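Local coordinates for putative cell invasion protein with MAC/Perforin domain (Bacteroides thetaiotaomicron VPI-5482, PDB 3KK7) that is of unknown function but carries a membrane-attack complex/perforin domain, and so may act at membranes, perhaps by forming pores or in cell invasion, at residues K122-K125 with S126-L130; D194-N198 with S199-E203; E203-S207 with Y208-V212; I336-D340 with G341-P345; K525-T528 with M529-Y533. All blocks are in the same frame, centred on the assembly; numbering follows the deposited sequence.

Contact 1: residues K122-K125 with S126-L130; sequences KTVK and SGFSL
Val124 splits its two methyls between two partners further along the same loop: CG1 lies against the Phe128 ring and CG2 against the end of Leu130. The first approach is oblique to the ring, and CD2 of Phe128 is the ring atom that Val124 CG1 comes nearest, at 3.7 Å. The second brings Val124 CG2 to 3.8 Å from Leu130 CD2, with Leu130 CD1 slightly farther off, so that both methyls of the leucine come near this one methyl. The valine torsion sorts the branches: CG1 stands trans to the backbone N (chi1 -179°), beside its own carbonyl carbon and on the Phe128 side, while CG2 sits beside the N. What brings residues four and six positions apart together is a type II beta turn from Lys125 to Phe128. It is closed by Phe128 N donating to Lys125 O over 3.2 Å, nearly straight at 166°, and Gly127 takes its third position with a positive phi of 98°, where a CB would press on the preceding carbonyl O. Within the MACPF domain this loop joins strand 93-108 to helix 133-146. Lys125 runs extended away from the turn to a salt bridge with Asp348, and its backbone, like that of Thr123, is hydrogen-bonded to Leu343 of strand 343-345. On the apolar side Phe211 of strand 211-218 meets Val124 and Leu130, and the Phe128 ring also packs on Pro345 and, at a shallow tilt, on His363 of helix 353-363.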
loop_
_atom_site.group_PDB
_atom_site.type_symbol
_atom_site.label_atom_id
_atom_site.label_comp_id
_atom_site.label_asym_id
_atom_site.label_seq_id
_atom_site.Cartn_x
_atom_site.Cartn_y
_atom_site.Cartn_z
ATOM N N LYS A 122 10.493 -7.864 8.215
ATOM C CA LYS A 122 9.859 -8.209 9.482
ATOM C C LYS A 122 9.050 -7.077 10.089
ATOM O O LYS A 122 8.298 -7.336 11.024
ATOM C CB LYS A 122 10.880 -8.727 10.478
ATOM C CG LYS A 122 11.801 -7.691 11.057
ATOM C CD LYS A 122 12.917 -8.418 11.836
ATOM C CE LYS A 122 13.861 -7.459 12.523
ATOM N NZ LYS A 122 14.759 -8.194 13.472
ATOM N N THR A 123 9.212 -5.844 9.578
ATOM C CA THR A 123 8.364 -4.712 9.988
ATOM C C THR A 123 6.943 -4.772 9.405
ATOM O O THR A 123 6.042 -4.154 9.924
ATOM C CB THR A 123 8.945 -3.331 9.610
ATOM O OG1 THR A 123 8.779 -3.096 8.202
ATOM C CG2 THR A 123 10.376 -3.224 10.007
ATOM N N VAL A 124 6.755 -5.489 8.314
ATOM C CA VAL A 124 5.447 -5.589 7.690
ATOM C C VAL A 124 4.692 -6.744 8.308
ATOM O O VAL A 124 5.270 -7.787 8.647
ATOM C CB VAL A 124 5.567 -5.746 6.164
ATOM C CG1 VAL A 124 4.175 -5.828 5.501
ATOM C CG2 VAL A 124 6.405 -4.578 5.575
ATOM N N LYS A 125 3.399 -6.520 8.506
ATOM C CA LYS A 125 2.493 -7.503 9.069
ATOM C C LYS A 125 2.747 -8.923 8.553
ATOM O O LYS A 125 2.661 -9.205 7.378
ATOM C CB LYS A 125 1.063 -7.109 8.724
ATOM C CG LYS A 125 0.017 -8.066 9.121
ATOM C CD LYS A 125 -1.221 -7.817 8.284
ATOM C CE LYS A 125 -2.455 -8.523 8.860
ATOM N NZ LYS A 125 -3.514 -8.522 7.822
ATOM N N SER A 126 3.031 -9.805 9.481
ATOM C CA SER A 126 3.213 -11.193 9.205
ATOM C C SER A 126 2.071 -11.760 8.387
ATOM O O SER A 126 0.899 -11.575 8.718
ATOM C CB SER A 126 3.306 -11.937 10.527
ATOM O OG SER A 126 3.237 -13.331 10.311
ATOM N N GLY A 127 2.436 -12.443 7.301
ATOM C CA GLY A 127 1.459 -13.082 6.433
ATOM C C GLY A 127 1.075 -12.306 5.183
ATOM O O GLY A 127 0.525 -12.889 4.254
ATOM N N PHE A 128 1.328 -11.003 5.152
ATOM C CA PHE A 128 1.024 -10.200 3.975
ATOM C C PHE A 128 2.025 -10.491 2.858
ATOM O O PHE A 128 3.186 -10.670 3.138
ATOM C CB PHE A 128 1.095 -8.751 4.377
ATOM C CG PHE A 128 0.995 -7.809 3.252
ATOM C CD1 PHE A 128 -0.230 -7.538 2.686
ATOM C CD2 PHE A 128 2.137 -7.162 2.764
ATOM C CE1 PHE A 128 -0.334 -6.638 1.639
ATOM C CE2 PHE A 128 2.048 -6.252 1.717
ATOM C CZ PHE A 128 0.814 -5.995 1.145
ATOM N N SER A 129 1.573 -10.538 1.606
ATOM C CA SER A 129 2.477 -10.743 0.454
ATOM C C SER A 129 3.269 -9.491 0.193
ATOM O O SER A 129 2.771 -8.552 -0.440
ATOM C CB SER A 129 1.734 -11.073 -0.840
ATOM O OG SER A 129 0.738 -12.030 -0.600
ATOM N N LEU A 130 4.512 -9.494 0.637
ATOM C CA LEU A 130 5.334 -8.299 0.536
ATOM C C LEU A 130 6.185 -8.295 -0.736
ATOM O O LEU A 130 6.890 -9.242 -1.020
ATOM C CB LEU A 130 6.207 -8.156 1.791
ATOM C CG LEU A 130 7.077 -6.921 1.830
ATOM C CD1 LEU A 130 6.228 -5.637 1.730
ATOM C CD2 LEU A 130 7.922 -6.974 3.065
#

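Contact 2: residues D194-N198 with S199-E203; sequences DALYN and SSMVE
This is a local contact at a helix-to-helix junction inside the MACPF domain: helix 190-198 ends, Ser199 leaves helical geometry, and helix 201-208 begins after one further residue, Ser200. Ser199 binds back to the helix it leaves. Its OG donates to Ala195 O at 2.8 Å, in the carbonyl plane on a lone pair, while Ser199 N reaches the same oxygen in a weak bond of 3.3 Å. The hydroxyl can do so because chi1 of 69° tucks it between the backbone N and the carbonyl carbon. Without the hydroxyl, as with an alanine here, Ala195 O would probably keep from this residue no more than the weak amide bond. Along the last turn of helix 190-198, Asn198 ND2 gives a 2.7 Å bond to Asp194 OD1, coming from above the carboxylate plane. Ser200 is the N-cap of the next helix: its OG accepts from Glu203 N at 3.1 Å, and Ser200 N donates in return to Glu203 OE1 at 3.3 Å, which makes a capping box. A water lies 3.1 Å from Leu196 O and can bridge toward Ser199 O, though it has more acceptors in reach than protons. Polar linker groups thus serve both helix ends, and the Glu203 carboxylate, at a helix N terminus, would probably be favoured as the anion.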
loop_
_atom_site.group_PDB
_atom_site.type_symbol
_atom_site.label_atom_id
_atom_site.label_comp_id
_atom_site.label_asym_id
_atom_site.label_seq_id
_atom_site.Cartn_x
_atom_site.Cartn_y
_atom_site.Cartn_z
ATOM N N ASP A 194 -11.233 10.748 0.512
ATOM C CA ASP A 194 -11.172 11.457 -0.757
ATOM C C ASP A 194 -10.311 10.737 -1.787
ATOM O O ASP A 194 -10.726 10.581 -2.922
ATOM C CB ASP A 194 -10.629 12.876 -0.579
ATOM C CG ASP A 194 -10.586 13.654 -1.893
ATOM O OD1 ASP A 194 -11.648 14.125 -2.336
ATOM O OD2 ASP A 194 -9.493 13.797 -2.480
ATOM N N ALA A 195 -9.115 10.323 -1.388
ATOM C CA ALA A 195 -8.156 9.712 -2.317
ATOM C C ALA A 195 -8.670 8.361 -2.759
ATOM O O ALA A 195 -8.508 7.972 -3.913
ATOM C CB ALA A 195 -6.807 9.598 -1.686
ATOM N N LEU A 196 -9.369 7.690 -1.853
ATOM C CA LEU A 196 -9.931 6.363 -2.109
ATOM C C LEU A 196 -10.954 6.384 -3.234
ATOM O O LEU A 196 -10.948 5.503 -4.077
ATOM C CB LEU A 196 -10.582 5.819 -0.832
ATOM C CG LEU A 196 -10.667 4.305 -0.615
ATOM C CD1 LEU A 196 -9.251 3.669 -0.567
ATOM C CD2 LEU A 196 -11.470 4.008 0.690
ATOM N N TYR A 197 -11.831 7.381 -3.234
ATOM C CA TYR A 197 -12.862 7.477 -4.258
ATOM C C TYR A 197 -12.609 8.466 -5.391
ATOM O O TYR A 197 -13.282 8.380 -6.401
ATOM C CB TYR A 197 -14.236 7.763 -3.628
ATOM C CG TYR A 197 -14.831 6.522 -3.027
ATOM C CD1 TYR A 197 -15.448 5.580 -3.832
ATOM C CD2 TYR A 197 -14.720 6.258 -1.669
ATOM C CE1 TYR A 197 -15.947 4.413 -3.304
ATOM C CE2 TYR A 197 -15.231 5.098 -1.130
ATOM C CZ TYR A 197 -15.842 4.175 -1.953
ATOM O OH TYR A 197 -16.364 3.009 -1.437
ATOM N N ASN A 198 -11.669 9.389 -5.256
ATOM C CA ASN A 198 -11.505 10.420 -6.285
ATOM C C ASN A 198 -10.214 10.365 -7.076
ATOM O O ASN A 198 -9.988 11.192 -7.944
ATOM C CB ASN A 198 -11.704 11.811 -5.693
ATOM C CG ASN A 198 -13.108 12.011 -5.167
ATOM O OD1 ASN A 198 -14.084 11.576 -5.779
ATOM N ND2 ASN A 198 -13.216 12.660 -4.025
ATOM N N SER A 199 -9.383 9.374 -6.793
ATOM C CA SER A 199 -8.179 9.136 -7.555
ATOM C C SER A 199 -8.056 7.613 -7.689
ATOM O O SER A 199 -8.883 6.866 -7.145
ATOM C CB SER A 199 -6.958 9.781 -6.868
ATOM O OG SER A 199 -6.616 9.142 -5.653
ATOM N N SER A 200 -7.061 7.177 -8.455
ATOM C CA SER A 200 -6.841 5.765 -8.665
ATOM C C SER A 200 -6.006 5.262 -7.520
ATOM O O SER A 200 -5.320 6.031 -6.861
ATOM C CB SER A 200 -6.108 5.513 -9.985
ATOM O OG SER A 200 -4.795 6.051 -9.960
HETATM N N MSE A 201 -6.054 3.969 -7.275
HETATM C CA MSE A 201 -5.214 3.387 -6.258
HETATM C C MSE A 201 -3.726 3.737 -6.502
HETATM O O MSE A 201 -2.954 3.987 -5.542
HETATM C CB MSE A 201 -5.445 1.871 -6.219
HETATM C CG MSE A 201 -4.610 1.112 -5.173
HETATM SE SE MSE A 201 -4.936 1.726 -3.349
HETATM C CE MSE A 201 -6.878 1.423 -3.334
ATOM N N VAL A 202 -3.322 3.727 -7.779
ATOM C CA VAL A 202 -1.976 4.101 -8.152
ATOM C C VAL A 202 -1.636 5.490 -7.595
ATOM O O VAL A 202 -0.598 5.667 -6.954
ATOM C CB VAL A 202 -1.753 4.061 -9.697
ATOM C CG1 VAL A 202 -0.535 4.928 -10.118
ATOM C CG2 VAL A 202 -1.600 2.597 -10.190
ATOM N N GLU A 203 -2.532 6.451 -7.842
ATOM C CA GLU A 203 -2.359 7.843 -7.396
ATOM C C GLU A 203 -2.357 7.970 -5.864
ATOM O O GLU A 203 -1.540 8.697 -5.285
ATOM C CB GLU A 203 -3.444 8.733 -8.028
ATOM C CG GLU A 203 -3.085 9.248 -9.460
ATOM C CD GLU A 203 -4.294 9.661 -10.328
ATOM O OE1 GLU A 203 -5.454 9.646 -9.846
ATOM O OE2 GLU A 203 -4.073 9.993 -11.521
HETATM O O HOH W 1 -7.989 4.775 -4.728
#

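Contact 3: residues E203-S207 with Y208-V212; sequences ELMQS and YGEFV
Helix 201-208 finishes with two backbone bonds, Tyr208 N to Leu204 O at 2.9 Å and Gly209 N to Met205 O at 2.8 Å; the first is nearly straight at 170°, whereas the second bends to 141° as the chain turns out of the helix. Gly209 makes that exit with a positive phi, where a side chain would crowd the carbonyl oxygen of Tyr208. Two side-chain pairs follow the backbone round. Leu204 reaches over with CD2, 4.1 Å from Tyr208 CD1, and Leu204 O lies at the edge of the tyrosine ring, in its plane. Met205, modelled as selenomethionine, meets Glu210 at about a right angle: its chain is extended through chi2 and folds at chi3 (74°), which sets CE 3.8 Å from Glu210 CG. Met205 CA also makes a CA-H...O contact of 3.5 Å with Gly209 O. After the exit Glu210 and Phe211 together pair with Tyr60 through backbone hydrogen bonds, a classic beta bulge at the start of strand 211-218, the step from helix into the antiparallel sheet of the MACPF domain. Tyr77 and Phe192 meet the Tyr208 ring edge-to-face, while helix 353-363 packs against Met205 and Phe211. The buried Glu210 carboxylate accepts from the backbone N of Val62 through OE1 and of Glu63 through OE2. Two backbone N-H donors, one on each oxygen, would probably favour the charged form of this carboxylate and hold it in place, while Met205 CE packs on the CG behind it.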
loop_
_atom_site.group_PDB
_atom_site.type_symbol
_atom_site.label_atom_id
_atom_site.label_comp_id
_atom_site.label_asym_id
_atom_site.label_seq_id
_atom_site.Cartn_x
_atom_site.Cartn_y
_atom_site.Cartn_z
ATOM N N GLU A 203 -2.532 6.451 -7.842
ATOM C CA GLU A 203 -2.359 7.843 -7.396
ATOM C C GLU A 203 -2.357 7.970 -5.864
ATOM O O GLU A 203 -1.540 8.697 -5.285
ATOM C CB GLU A 203 -3.444 8.733 -8.028
ATOM C CG GLU A 203 -3.085 9.248 -9.460
ATOM C CD GLU A 203 -4.294 9.661 -10.328
ATOM O OE1 GLU A 203 -5.454 9.646 -9.846
ATOM O OE2 GLU A 203 -4.073 9.993 -11.521
ATOM N N LEU A 204 -3.260 7.233 -5.218
ATOM C CA LEU A 204 -3.359 7.213 -3.779
ATOM C C LEU A 204 -2.040 6.707 -3.202
ATOM O O LEU A 204 -1.524 7.285 -2.245
ATOM C CB LEU A 204 -4.559 6.348 -3.340
ATOM C CG LEU A 204 -4.987 6.243 -1.852
ATOM C CD1 LEU A 204 -6.379 5.593 -1.723
ATOM C CD2 LEU A 204 -3.946 5.494 -0.997
HETATM N N MSE A 205 -1.451 5.671 -3.786
HETATM C CA MSE A 205 -0.180 5.165 -3.223
HETATM C C MSE A 205 0.971 6.120 -3.473
HETATM O O MSE A 205 1.896 6.198 -2.673
HETATM C CB MSE A 205 0.164 3.754 -3.697
HETATM C CG MSE A 205 -0.820 2.741 -3.190
HETATM SE SE MSE A 205 -0.788 1.007 -4.084
HETATM C CE MSE A 205 0.883 0.288 -3.308
ATOM N N GLN A 206 0.915 6.858 -4.564
ATOM C CA GLN A 206 1.971 7.838 -4.848
ATOM C C GLN A 206 1.990 8.938 -3.800
ATOM O O GLN A 206 3.035 9.385 -3.363
ATOM C CB GLN A 206 1.743 8.508 -6.179
ATOM C CG GLN A 206 1.901 7.631 -7.347
ATOM C CD GLN A 206 1.415 8.294 -8.652
ATOM O OE1 GLN A 206 1.615 7.718 -9.733
ATOM N NE2 GLN A 206 0.772 9.486 -8.565
ATOM N N SER A 207 0.811 9.373 -3.407
ATOM C CA SER A 207 0.686 10.438 -2.463
ATOM C C SER A 207 0.882 9.975 -0.997
ATOM O O SER A 207 1.647 10.605 -0.254
ATOM C CB SER A 207 -0.670 11.096 -2.662
ATOM O OG SER A 207 -0.875 11.958 -1.584
ATOM N N TYR A 208 0.197 8.892 -0.592
ATOM C CA TYR A 208 0.255 8.395 0.784
ATOM C C TYR A 208 1.446 7.474 1.101
ATOM O O TYR A 208 1.945 7.487 2.223
ATOM C CB TYR A 208 -1.036 7.641 1.139
ATOM C CG TYR A 208 -2.166 8.562 1.474
ATOM C CD1 TYR A 208 -2.909 9.153 0.476
ATOM C CD2 TYR A 208 -2.453 8.899 2.792
ATOM C CE1 TYR A 208 -3.945 10.033 0.771
ATOM C CE2 TYR A 208 -3.489 9.780 3.095
ATOM C CZ TYR A 208 -4.216 10.336 2.076
ATOM O OH TYR A 208 -5.223 11.193 2.333
ATOM N N GLY A 209 1.911 6.698 0.117
ATOM C CA GLY A 209 2.776 5.557 0.398
ATOM C C GLY A 209 1.960 4.264 0.435
ATOM O O GLY A 209 0.783 4.247 0.056
ATOM N N GLU A 210 2.570 3.189 0.928
ATOM C CA GLU A 210 1.998 1.862 0.803
ATOM C C GLU A 210 1.468 1.254 2.088
ATOM O O GLU A 210 0.715 0.289 2.042
ATOM C CB GLU A 210 3.034 0.915 0.182
ATOM C CG GLU A 210 3.743 1.463 -1.109
ATOM C CD GLU A 210 5.064 2.133 -0.785
ATOM O OE1 GLU A 210 5.126 2.753 0.282
ATOM O OE2 GLU A 210 6.051 2.024 -1.542
ATOM N N PHE A 211 1.827 1.817 3.235
ATOM C CA PHE A 211 1.518 1.175 4.505
ATOM C C PHE A 211 1.010 2.131 5.564
ATOM O O PHE A 211 1.177 3.356 5.458
ATOM C CB PHE A 211 2.750 0.461 5.020
ATOM C CG PHE A 211 3.200 -0.662 4.133
ATOM C CD1 PHE A 211 2.567 -1.885 4.186
ATOM C CD2 PHE A 211 4.263 -0.492 3.257
ATOM C CE1 PHE A 211 2.964 -2.918 3.360
ATOM C CE2 PHE A 211 4.670 -1.527 2.435
ATOM C CZ PHE A 211 4.019 -2.734 2.485
ATOM N N VAL A 212 0.365 1.556 6.583
ATOM C CA VAL A 212 -0.123 2.345 7.725
ATOM C C VAL A 212 0.673 2.004 8.977
ATOM O O VAL A 212 0.878 0.832 9.302
ATOM C CB VAL A 212 -1.615 2.138 7.962
ATOM C CG1 VAL A 212 -2.102 3.079 9.021
ATOM C CG2 VAL A 212 -2.366 2.360 6.690
#

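Contact 4: residues I336-D340 with G341-P345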
loop_
_atom_site.group_PDB
_atom_site.type_symbol
_atom_site.label_atom_id
_atom_site.label_comp_id
_atom_site.label_asym_id
_atom_site.label_seq_id
_atom_site.Cartn_x
_atom_site.Cartn_y
_atom_site.Cartn_z
ATOM N N ILE A 336 11.630 6.826 15.401
ATOM C CA ILE A 336 12.978 6.437 15.012
ATOM C C ILE A 336 13.182 5.020 14.433
ATOM O O ILE A 336 14.246 4.741 13.872
ATOM C CB ILE A 336 13.937 6.633 16.174
ATOM C CG1 ILE A 336 13.546 5.755 17.357
ATOM C CG2 ILE A 336 13.973 8.084 16.557
ATOM C CD1 ILE A 336 14.643 5.614 18.405
ATOM N N ASP A 337 12.199 4.129 14.561
ATOM C CA ASP A 337 12.325 2.752 14.032
ATOM C C ASP A 337 10.970 2.095 14.141
ATOM O O ASP A 337 10.065 2.644 14.770
ATOM C CB ASP A 337 13.363 1.924 14.812
ATOM C CG ASP A 337 14.163 0.945 13.921
ATOM O OD1 ASP A 337 13.570 0.439 12.935
ATOM O OD2 ASP A 337 15.370 0.670 14.221
ATOM N N LEU A 338 10.835 0.920 13.544
ATOM C CA LEU A 338 9.561 0.219 13.488
ATOM C C LEU A 338 9.608 -1.068 14.325
ATOM O O LEU A 338 10.638 -1.711 14.432
ATOM C CB LEU A 338 9.213 -0.125 12.039
ATOM C CG LEU A 338 9.007 1.054 11.084
ATOM C CD1 LEU A 338 8.961 0.583 9.637
ATOM C CD2 LEU A 338 7.731 1.839 11.416
ATOM N N GLN A 339 8.473 -1.406 14.929
ATOM C CA GLN A 339 8.289 -2.665 15.613
ATOM C C GLN A 339 8.066 -3.733 14.580
ATOM O O GLN A 339 7.579 -3.452 13.490
ATOM C CB GLN A 339 7.038 -2.618 16.491
ATOM C CG GLN A 339 7.142 -1.702 17.660
ATOM C CD GLN A 339 5.888 -1.726 18.520
ATOM O OE1 GLN A 339 5.268 -2.790 18.720
ATOM N NE2 GLN A 339 5.530 -0.556 19.077
ATOM N N ASP A 340 8.396 -4.967 14.928
ATOM C CA ASP A 340 8.088 -6.069 14.038
ATOM C C ASP A 340 6.580 -6.036 13.806
ATOM O O ASP A 340 5.792 -5.880 14.739
ATOM C CB ASP A 340 8.503 -7.415 14.627
ATOM C CG ASP A 340 10.021 -7.581 14.746
ATOM O OD1 ASP A 340 10.799 -6.705 14.326
ATOM O OD2 ASP A 340 10.435 -8.618 15.292
ATOM N N GLY A 341 6.176 -6.154 12.552
ATOM C CA GLY A 341 4.767 -6.067 12.222
ATOM C C GLY A 341 4.125 -4.715 12.512
ATOM O O GLY A 341 2.914 -4.652 12.678
ATOM N N GLY A 342 4.932 -3.645 12.561
ATOM C CA GLY A 342 4.442 -2.282 12.802
ATOM C C GLY A 342 3.882 -1.562 11.581
ATOM O O GLY A 342 3.480 -0.410 11.680
ATOM N N LEU A 343 3.908 -2.224 10.417
ATOM C CA LEU A 343 3.359 -1.683 9.165
ATOM C C LEU A 343 2.277 -2.618 8.631
ATOM O O LEU A 343 2.521 -3.787 8.411
ATOM C CB LEU A 343 4.439 -1.496 8.085
ATOM C CG LEU A 343 5.542 -0.461 8.284
ATOM C CD1 LEU A 343 6.551 -0.565 7.135
ATOM C CD2 LEU A 343 4.961 0.933 8.383
ATOM N N TYR A 344 1.091 -2.074 8.403
ATOM C CA TYR A 344 -0.050 -2.824 7.906
ATOM C C TYR A 344 -0.402 -2.347 6.523
ATOM O O TYR A 344 -0.307 -1.166 6.236
ATOM C CB TYR A 344 -1.253 -2.619 8.840
ATOM C CG TYR A 344 -1.356 -3.697 9.890
ATOM C CD1 TYR A 344 -0.307 -3.922 10.774
ATOM C CD2 TYR A 344 -2.486 -4.522 9.975
ATOM C CE1 TYR A 344 -0.376 -4.921 11.710
ATOM C CE2 TYR A 344 -2.563 -5.538 10.928
ATOM C CZ TYR A 344 -1.503 -5.725 11.779
ATOM O OH TYR A 344 -1.542 -6.690 12.723
ATOM N N PRO A 345 -0.814 -3.254 5.651
ATOM C CA PRO A 345 -1.209 -2.806 4.353
ATOM C C PRO A 345 -2.396 -1.871 4.416
ATOM O O PRO A 345 -3.267 -2.050 5.250
ATOM C CB PRO A 345 -1.659 -4.101 3.671
ATOM C CG PRO A 345 -2.141 -4.951 4.762
ATOM C CD PRO A 345 -1.158 -4.671 5.855
#
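Leu338 can be followed outward from the strand toward Leu343, five residues on, across the turn that joins strands 334-338 and 343-345. Its CB projects toward the following segment. CG comes next, placed trans to the carbonyl carbon by a chi1 of -63°, and beyond it CD1 is the atom that makes the contact, 3.7 Å from Leu343 CD1 and 3.8 Å from Leu343 CG. The two leucines cross at about a right angle, one methyl of Leu338 set against the branch point and one arm of the other fork. The Leu338 side chain also touches Ile69 and, like Leu343, Leu213 of strand 211-218. A type II beta turn from Gln339 to Gly342 makes a jog in the chain between them; Gly342 N donates to Gln339 O over 2.8 Å, at a bent 136°. Gly341 takes the third position with positive phi. The two short strands run in the same direction, and both pair antiparallel with strand 211-218 of the MACPF sheet, one after the other along it; Gln339 and Gly342 are also tied to that strand by backbone bonds. The amide of Gln339 is used at both ends, OE1 by Asn172 ND2 and NE2 by Tyr216 O. A single, strongly bent bond closes the turn, so its shape probably owes as much to Gly341, whose positive phi suits glycine, to the leucine packing and to the bonds to strand 211-218.

Contact 5: residues K525-T528 with M529-Y533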
loop_
_atom_site.group_PDB
_atom_site.type_symbol
_atom_site.label_atom_id
_atom_site.label_comp_id
_atom_site.label_asym_id
_atom_site.label_seq_id
_atom_site.Cartn_x
_atom_site.Cartn_y
_atom_site.Cartn_z
ATOM N N LYS A 525 -32.817 2.770 3.515
ATOM C CA LYS A 525 -32.978 1.905 4.676
ATOM C C LYS A 525 -31.626 1.667 5.316
ATOM O O LYS A 525 -30.742 1.036 4.724
ATOM C CB LYS A 525 -33.618 0.566 4.311
ATOM C CG LYS A 525 -33.904 -0.330 5.533
ATOM C CD LYS A 525 -34.912 -1.437 5.230
ATOM C CE LYS A 525 -35.473 -2.057 6.502
ATOM N NZ LYS A 525 -36.686 -2.861 6.180
ATOM N N ALA A 526 -31.476 2.182 6.534
ATOM C CA ALA A 526 -30.231 2.064 7.262
ATOM C C ALA A 526 -30.019 0.618 7.677
ATOM O O ALA A 526 -30.970 -0.121 7.932
ATOM C CB ALA A 526 -30.229 2.985 8.486
ATOM N N VAL A 527 -28.759 0.217 7.668
ATOM C CA VAL A 527 -28.305 -1.003 8.315
ATOM C C VAL A 527 -27.005 -0.573 8.977
ATOM O O VAL A 527 -26.403 0.412 8.554
ATOM C CB VAL A 527 -28.138 -2.139 7.306
ATOM C CG1 VAL A 527 -27.325 -3.262 7.882
ATOM C CG2 VAL A 527 -29.522 -2.642 6.887
ATOM N N THR A 528 -26.616 -1.241 10.057
ATOM C CA THR A 528 -25.424 -0.842 10.795
ATOM C C THR A 528 -24.197 -1.230 9.976
ATOM O O THR A 528 -24.248 -2.167 9.156
ATOM C CB THR A 528 -25.331 -1.521 12.164
ATOM O OG1 THR A 528 -25.180 -2.933 11.978
ATOM C CG2 THR A 528 -26.567 -1.213 13.015
HETATM N N MSE A 529 -23.096 -0.512 10.195
HETATM C CA MSE A 529 -21.894 -0.790 9.452
HETATM C C MSE A 529 -21.432 -2.216 9.691
HETATM O O MSE A 529 -20.987 -2.892 8.758
HETATM C CB MSE A 529 -20.777 0.197 9.802
HETATM C CG MSE A 529 -20.987 1.599 9.247
HETATM SE SE MSE A 529 -21.315 1.691 7.321
HETATM C CE MSE A 529 -19.543 1.245 6.656
ATOM N N THR A 530 -21.567 -2.694 10.924
ATOM C CA THR A 530 -21.007 -3.995 11.270
ATOM C C THR A 530 -21.786 -5.056 10.509
ATOM O O THR A 530 -21.186 -5.976 9.975
ATOM C CB THR A 530 -20.949 -4.266 12.815
ATOM O OG1 THR A 530 -22.260 -4.498 13.315
ATOM C CG2 THR A 530 -20.350 -3.100 13.604
ATOM N N THR A 531 -23.110 -4.891 10.404
ATOM C CA THR A 531 -23.948 -5.796 9.599
ATOM C C THR A 531 -23.502 -5.761 8.143
ATOM O O THR A 531 -23.342 -6.800 7.495
ATOM C CB THR A 531 -25.460 -5.439 9.706
ATOM O OG1 THR A 531 -25.938 -5.814 11.002
ATOM C CG2 THR A 531 -26.308 -6.142 8.615
ATOM N N LEU A 532 -23.260 -4.571 7.628
ATOM C CA LEU A 532 -22.850 -4.451 6.241
ATOM C C LEU A 532 -21.574 -5.242 5.967
ATOM O O LEU A 532 -21.551 -6.131 5.121
ATOM C CB LEU A 532 -22.655 -2.982 5.875
ATOM C CG LEU A 532 -22.757 -2.664 4.385
ATOM C CD1 LEU A 532 -24.156 -3.100 3.859
ATOM C CD2 LEU A 532 -22.477 -1.158 4.153
ATOM N N TYR A 533 -20.511 -4.964 6.702
ATOM C CA TYR A 533 -19.255 -5.630 6.393
ATOM C C TYR A 533 -19.171 -7.068 6.890
ATOM O O TYR A 533 -18.297 -7.819 6.463
ATOM C CB TYR A 533 -18.033 -4.803 6.845
ATOM C CG TYR A 533 -17.912 -4.439 8.319
ATOM C CD1 TYR A 533 -17.723 -5.418 9.297
ATOM C CD2 TYR A 533 -17.885 -3.106 8.726
ATOM C CE1 TYR A 533 -17.546 -5.086 10.645
ATOM C CE2 TYR A 533 -17.728 -2.766 10.081
ATOM C CZ TYR A 533 -17.561 -3.766 11.033
ATOM O OH TYR A 533 -17.423 -3.446 12.365
#
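Thr528 OG1 accepts two bonds from Thr531, one from its hydroxyl and one from its backbone N. Thr531 OG1 donates over 3.1 Å and Thr531 N over 3.3 Å, the latter at 159°, so the hydroxyl of Thr528 closes the first turn of helix 529-535 as its N-cap. The group is in position because chi1 of 65° holds OG1 between the backbone N and the carbonyl carbon of Thr528, while a chi1 of -72° turns Thr531 OG1 back to meet it; the two side chains meet at roughly a right angle. With a valine here in place of Thr531, the cap oxygen would probably lose one of its two bonds from this residue, keeping the one from the backbone N-H. The main-chain pattern begins at once: Leu532 N donates to Thr528 O at 3.0 Å. Thr530 CA lies 3.5 Å above one face of the Tyr533 ring, toward its rim. In the D3 domain this helix follows the loop after helix 516-521. Leu532 rests on Tyr491, Tyr493 and Phe482 of the neighbouring strands, and Met529, a selenomethionine, reaches Tyr491 and Phe482 as well as Asp186 of helix 177-186. The cap gives the first-turn amide of Thr531 a side-chain acceptor where the helix has no preceding turn to supply one, and spending the Thr531 hydroxyl on the same oxygen probably steadies the rotation of both threonines.

From the N terminus, contact 1 closes a turn in the loop between strand 93-108 and helix 133-146. Contact 2 then joins helix 190-198 to helix 201-208, and contact 3 carries that second helix into strand 211-218. Contact 4 bridges strands 334-338 and 343-345, which follow each other along strand 211-218, and contact 5 starts helix 529-535 of the D3 domain. They run in series, contacts 2 and 3 sharing Glu203, none nesting or crossing. In space contacts 1, 3 and 4 meet: Lys122 O probably bonds Gly341 N, Val212 N probably bonds Tyr344 O, and Phe211 packs against both 122-130 and 341-345. Contact 5 touches none of the others, its centre about 24 Å from that of contact 2.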